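Agarase (Pseudoalteromonas fuliginea, PDB 6XJ9) probably hydrolyses agarose, the galactan of red algal cell walls, as a glycoside hydrolase with a carbohydrate-binding-like domain. Local coordinates at residues N612-G617 with Y636-S641; V447-N452 with P499-V504. All coordinates share one frame; numbering follows the deposited sequence.

In the fold
Interaction 2 (447-452 with 499-504) comes first along the chain and is complete before interaction 1 (612-617 with 636-641) begins; their centres lie about 12 Å apart, on the same side of the chain's centre. Strand 501-506 is the shared middle strand: it pairs in parallel with strand 449-453 on one side and with the short strand 614-615 on the other, where V504 exchanges backbone bonds with M614 and L616. Interaction 1 carries the order on to strand 640-643, which runs beside 664-666, with 709-714 next in the same sheet. This succession is consistent with the wall of a (beta/alpha)8 barrel, as in other clan GH-A glycoside hydrolases.

Interaction 1: residues N612-G617 with Y636-S641; sequences NHMYLG and YVDVIS
Y615 and D638 grip each other through two bonds. The backbone N of Y615 donates almost straight (169°) to OD2 of D638 at 2.8 Å, using the lone pair of OD2 that points away from the other carboxylate oxygen. In return, D638 N reaches Y615 O at 2.8 Å, and V639 N adds a weak bond to the same Y615 O at 3.5 Å. Next to this clasp the packing is close and apolar. Chi1 of Y615 (168°) swings CG clear of the backbone N, and the ring turns a face to V637 CG1, 4.2 Å from its centroid; F599 and V602 of helix 584-609 also pack against this tyrosine. L616 and V639 run side by side, with L616 CD2 3.7 Å from V639 CB. The buried M614 joins this apolar side, its SD 4.1 Å from V639 CG2. The chain runs from 614-615 past the short strand 620-621 and helix 627-634 into strand 640-643, consistent with a beta-alpha step of a (beta/alpha)8 barrel. The two segments form no regular beta ladder, and beyond the bonds to Y615 O, L616 CA meets V639 O through a CA-H...O contact of 3.3 Å. Farther along, S641 OG donates to L616 O and also accepts from R619 N; the modelled 2.5 Å between S641 OG and L616 O is very short, so its exact length is doubtful. G617 has a positive phi, and a CB there would crowd S641 OG. The rim is more open. D638, though firmly hydrogen-bonded, is partly exposed, its CB and carboxylate crossing the CB and CG of M614. Y636, also partly exposed, directs its ring away from 612-617, across F599 and S600, and its OH bonds to D596 OD1.

Interaction 2: residues V447-N452 with P499-V504; sequences VPYFAN and PWAVGV
Y449 carries CG between its backbone N and carbonyl carbon (chi1 67°), which lays the ring over A501, while F450, with CG anti to the carbonyl carbon (chi1 -74°), puts its ring against V502. A501 CA stands over the centre of the Y449 ring, 4.1 Å from the centroid, and A501 CB touches CZ. V502 CB covers one face of F450 nearer the rim, and V502 CG1 lies 3.5 Å from F450 CZ. The backbones pair in parallel, with one interruption in register: Y449 N bonds to W500 O, V502 N to Y449 O at 2.8 Å, and A451 N to G503 O at 3.0 Å. Between the bridges Y449-A501 and A451-V504 the second strand has one residue more than the first, consistent with a beta bulge around V502 and G503. P448 meets W500 at the indole edge. Helix 478-495 links the strands in a beta-alpha-beta crossover, its V495 packing on Y449, A451 and A501; F450 and V502 instead meet strand 299-305. Replacing Y449 by alanine is likely to leave A501 without its aromatic cover and open a gap beside V495 and Y442. Three backbone bonds join the strands, with others running to their neighbours, while CH-pi and apolar contacts lie on either face, which implies a buried, largely nonpolar seam.

Interaction 1: residues N612-G617 with Y636-S641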
loop_
_atom_site.group_PDB
_atom_site.type_symbol
_atom_site.label_atom_id
_atom_site.label_comp_id
_atom_site.label_asym_id
_atom_site.label_seq_id
_atom_site.Cartn_x
_atom_site.Cartn_y
_atom_site.Cartn_z
ATOM N N ASN A 612 23.609 36.437 3.920
ATOM C CA ASN A 612 24.219 35.197 4.367
ATOM C C ASN A 612 23.437 33.995 3.837
ATOM O O ASN A 612 23.860 32.861 4.031
ATOM C CB ASN A 612 24.376 35.111 5.893
ATOM C CG ASN A 612 25.148 36.269 6.500
ATOM O OD1 ASN A 612 24.768 36.803 7.546
ATOM N ND2 ASN A 612 26.211 36.683 5.836
ATOM N N HIS A 613 22.302 34.252 3.177
ATOM C CA HIS A 613 21.325 33.211 2.878
ATOM C C HIS A 613 21.177 33.030 1.370
ATOM O O HIS A 613 21.263 33.997 0.625
ATOM C CB HIS A 613 19.963 33.599 3.451
ATOM C CG HIS A 613 19.909 33.452 4.926
ATOM N ND1 HIS A 613 20.308 34.469 5.772
ATOM C CD2 HIS A 613 19.527 32.419 5.704
ATOM C CE1 HIS A 613 20.164 34.076 7.017
ATOM N NE2 HIS A 613 19.689 32.819 7.005
ATOM N N MET A 614 20.913 31.790 0.938
ATOM C CA MET A 614 20.840 31.495 -0.485
ATOM C C MET A 614 19.573 32.103 -1.076
ATOM O O MET A 614 18.516 32.078 -0.452
ATOM C CB MET A 614 20.819 29.987 -0.735
ATOM C CG MET A 614 22.157 29.330 -0.456
ATOM S SD MET A 614 22.117 27.607 -0.963
ATOM C CE MET A 614 20.956 26.912 0.212
ATOM N N TYR A 615 19.713 32.621 -2.302
ATOM C CA TYR A 615 18.605 33.093 -3.113
ATOM C C TYR A 615 18.267 31.996 -4.119
ATOM O O TYR A 615 19.131 31.587 -4.890
ATOM C CB TYR A 615 18.997 34.416 -3.777
ATOM C CG TYR A 615 18.068 34.891 -4.864
ATOM C CD1 TYR A 615 16.697 34.726 -4.757
ATOM C CD2 TYR A 615 18.569 35.546 -5.983
ATOM C CE1 TYR A 615 15.838 35.180 -5.743
ATOM C CE2 TYR A 615 17.727 36.007 -6.977
ATOM C CZ TYR A 615 16.361 35.822 -6.856
ATOM O OH TYR A 615 15.524 36.262 -7.840
ATOM N N LEU A 616 17.013 31.529 -4.088
ATOM C CA LEU A 616 16.616 30.280 -4.717
ATOM C C LEU A 616 15.777 30.530 -5.964
ATOM O O LEU A 616 15.132 29.604 -6.465
ATOM C CB LEU A 616 15.800 29.460 -3.711
ATOM C CG LEU A 616 16.506 29.161 -2.394
ATOM C CD1 LEU A 616 15.518 28.541 -1.414
ATOM C CD2 LEU A 616 17.694 28.226 -2.626
ATOM N N GLY A 617 15.778 31.775 -6.455
ATOM C CA GLY A 617 15.101 32.064 -7.712
ATOM C C GLY A 617 13.595 32.222 -7.548
ATOM O O GLY A 617 13.126 32.605 -6.478
ATOM N N TYR A 636 22.676 34.823 -11.196
ATOM C CA TYR A 636 22.381 35.542 -9.965
ATOM C C TYR A 636 22.020 34.625 -8.802
ATOM O O TYR A 636 22.440 34.895 -7.680
ATOM C CB TYR A 636 21.302 36.610 -10.185
ATOM C CG TYR A 636 21.685 37.696 -11.161
ATOM C CD1 TYR A 636 22.505 38.749 -10.782
ATOM C CD2 TYR A 636 21.254 37.654 -12.478
ATOM C CE1 TYR A 636 22.871 39.742 -11.678
ATOM C CE2 TYR A 636 21.608 38.643 -13.391
ATOM C CZ TYR A 636 22.409 39.695 -12.986
ATOM O OH TYR A 636 22.752 40.674 -13.879
ATOM N N VAL A 637 21.244 33.567 -9.063
ATOM C CA VAL A 637 20.700 32.716 -8.012
ATOM C C VAL A 637 21.747 31.720 -7.525
ATOM O O VAL A 637 22.648 31.344 -8.263
ATOM C CB VAL A 637 19.425 31.989 -8.480
ATOM C CG1 VAL A 637 18.427 32.979 -9.079
ATOM C CG2 VAL A 637 19.736 30.883 -9.485
ATOM N N ASP A 638 21.576 31.264 -6.279
ATOM C CA ASP A 638 22.408 30.217 -5.705
ATOM C C ASP A 638 21.896 28.865 -6.197
ATOM O O ASP A 638 22.677 27.943 -6.436
ATOM C CB ASP A 638 22.397 30.299 -4.176
ATOM C CG ASP A 638 23.070 31.561 -3.671
ATOM O OD1 ASP A 638 24.312 31.620 -3.739
ATOM O OD2 ASP A 638 22.352 32.479 -3.246
ATOM N N VAL A 639 20.573 28.765 -6.324
ATOM C CA VAL A 639 19.917 27.539 -6.765
ATOM C C VAL A 639 18.800 27.957 -7.711
ATOM O O VAL A 639 18.065 28.893 -7.396
ATOM C CB VAL A 639 19.352 26.723 -5.578
ATOM C CG1 VAL A 639 18.732 25.397 -6.023
ATOM C CG2 VAL A 639 20.391 26.472 -4.489
ATOM N N ILE A 640 18.684 27.272 -8.856
ATOM C CA ILE A 640 17.598 27.536 -9.790
ATOM C C ILE A 640 16.410 26.656 -9.407
ATOM O O ILE A 640 16.529 25.432 -9.380
ATOM C CB ILE A 640 17.982 27.312 -11.269
ATOM C CG1 ILE A 640 19.384 27.807 -11.630
ATOM C CG2 ILE A 640 16.945 27.965 -12.165
ATOM C CD1 ILE A 640 19.818 27.394 -13.029
ATOM N N SER A 641 15.261 27.294 -9.139
ATOM C CA SER A 641 14.065 26.586 -8.707
ATOM C C SER A 641 13.062 26.462 -9.860
ATOM O O SER A 641 12.918 27.379 -10.669
ATOM C CB SER A 641 13.452 27.268 -7.505
ATOM O OG SER A 641 13.242 28.647 -7.775
#

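Interaction 2: residues V447-N452 with P499-V504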
loop_
_atom_site.group_PDB
_atom_site.type_symbol
_atom_site.label_atom_id
_atom_site.label_comp_id
_atom_site.label_asym_id
_atom_site.label_seq_id
_atom_site.Cartn_x
_atom_site.Cartn_y
_atom_site.Cartn_z
ATOM N N VAL A 447 13.827 21.986 12.750
ATOM C CA VAL A 447 13.730 21.612 11.345
ATOM C C VAL A 447 14.007 22.846 10.493
ATOM O O VAL A 447 13.310 23.851 10.640
ATOM C CB VAL A 447 12.352 21.009 10.989
ATOM C CG1 VAL A 447 12.287 20.562 9.534
ATOM C CG2 VAL A 447 11.959 19.859 11.910
ATOM N N PRO A 448 14.996 22.789 9.566
ATOM C CA PRO A 448 15.286 23.905 8.660
ATOM C C PRO A 448 14.067 24.170 7.774
ATOM O O PRO A 448 13.222 23.287 7.602
ATOM C CB PRO A 448 16.452 23.396 7.788
ATOM C CG PRO A 448 17.040 22.249 8.580
ATOM C CD PRO A 448 15.876 21.632 9.324
ATOM N N TYR A 449 13.988 25.391 7.237
ATOM C CA TYR A 449 12.792 25.835 6.541
ATOM C C TYR A 449 13.184 26.748 5.384
ATOM O O TYR A 449 14.265 27.322 5.378
ATOM C CB TYR A 449 11.816 26.508 7.507
ATOM C CG TYR A 449 12.307 27.814 8.086
ATOM C CD1 TYR A 449 13.028 27.834 9.272
ATOM C CD2 TYR A 449 12.068 29.026 7.450
ATOM C CE1 TYR A 449 13.485 29.029 9.811
ATOM C CE2 TYR A 449 12.532 30.228 7.974
ATOM C CZ TYR A 449 13.241 30.227 9.163
ATOM O OH TYR A 449 13.696 31.402 9.708
ATOM N N PHE A 450 12.301 26.826 4.385
ATOM C CA PHE A 450 12.463 27.712 3.244
ATOM C C PHE A 450 11.546 28.908 3.475
ATOM O O PHE A 450 10.425 28.716 3.936
ATOM C CB PHE A 450 12.136 26.936 1.964
ATOM C CG PHE A 450 13.212 25.948 1.574
ATOM C CD1 PHE A 450 13.422 24.784 2.308
ATOM C CD2 PHE A 450 14.070 26.217 0.518
ATOM C CE1 PHE A 450 14.437 23.898 1.968
ATOM C CE2 PHE A 450 15.081 25.327 0.179
ATOM C CZ PHE A 450 15.256 24.171 0.900
ATOM N N ALA A 451 12.046 30.122 3.201
ATOM C CA ALA A 451 11.251 31.335 3.310
ATOM C C ALA A 451 10.879 31.841 1.914
ATOM O O ALA A 451 11.395 31.359 0.905
ATOM C CB ALA A 451 12.002 32.382 4.102
ATOM N N ASN A 452 9.983 32.827 1.875
ATOM C CA ASN A 452 9.437 33.321 0.625
ATOM C C ASN A 452 8.992 34.770 0.786
ATOM O O ASN A 452 8.645 35.203 1.879
ATOM C CB ASN A 452 8.247 32.474 0.172
ATOM C CG ASN A 452 7.011 32.707 1.011
ATOM O OD1 ASN A 452 6.835 32.097 2.072
ATOM N ND2 ASN A 452 6.160 33.608 0.558
ATOM N N PRO A 499 20.150 30.553 11.036
ATOM C CA PRO A 499 20.819 29.514 10.252
ATOM C C PRO A 499 19.881 28.399 9.793
ATOM O O PRO A 499 20.211 27.657 8.873
ATOM C CB PRO A 499 21.863 28.928 11.220
ATOM C CG PRO A 499 21.323 29.247 12.592
ATOM C CD PRO A 499 20.608 30.575 12.437
ATOM N N TRP A 500 18.697 28.331 10.412
ATOM C CA TRP A 500 17.701 27.309 10.134
ATOM C C TRP A 500 16.983 27.592 8.816
ATOM O O TRP A 500 16.291 26.722 8.293
ATOM C CB TRP A 500 16.714 27.204 11.303
ATOM C CG TRP A 500 17.382 26.631 12.510
ATOM C CD1 TRP A 500 18.005 27.314 13.516
ATOM C CD2 TRP A 500 17.556 25.238 12.799
ATOM N NE1 TRP A 500 18.530 26.439 14.429
ATOM C CE2 TRP A 500 18.280 25.157 14.009
ATOM C CE3 TRP A 500 17.174 24.053 12.149
ATOM C CZ2 TRP A 500 18.620 23.936 14.587
ATOM C CZ3 TRP A 500 17.513 22.849 12.725
ATOM C CH2 TRP A 500 18.228 22.792 13.926
ATOM N N ALA A 501 17.160 28.808 8.293
ATOM C CA ALA A 501 16.551 29.198 7.027
ATOM C C ALA A 501 17.470 28.776 5.887
ATOM O O ALA A 501 18.513 29.380 5.666
ATOM C CB ALA A 501 16.258 30.685 7.013
ATOM N N VAL A 502 17.066 27.733 5.156
ATOM C CA VAL A 502 17.877 27.204 4.072
ATOM C C VAL A 502 18.098 28.259 2.988
ATOM O O VAL A 502 19.199 28.352 2.453
ATOM C CB VAL A 502 17.286 25.899 3.505
ATOM C CG1 VAL A 502 18.188 25.279 2.449
ATOM C CG2 VAL A 502 16.993 24.891 4.604
ATOM N N GLY A 503 17.042 29.001 2.626
ATOM C CA GLY A 503 17.093 29.973 1.543
ATOM C C GLY A 503 15.741 30.669 1.342
ATOM O O GLY A 503 14.790 30.389 2.072
ATOM N N VAL A 504 15.685 31.565 0.350
ATOM C CA VAL A 504 14.518 32.390 0.058
ATOM C C VAL A 504 14.097 32.203 -1.403
ATOM O O VAL A 504 14.868 32.423 -2.330
ATOM C CB VAL A 504 14.793 33.878 0.371
ATOM C CG1 VAL A 504 13.551 34.744 0.210
ATOM C CG2 VAL A 504 15.381 34.058 1.770
#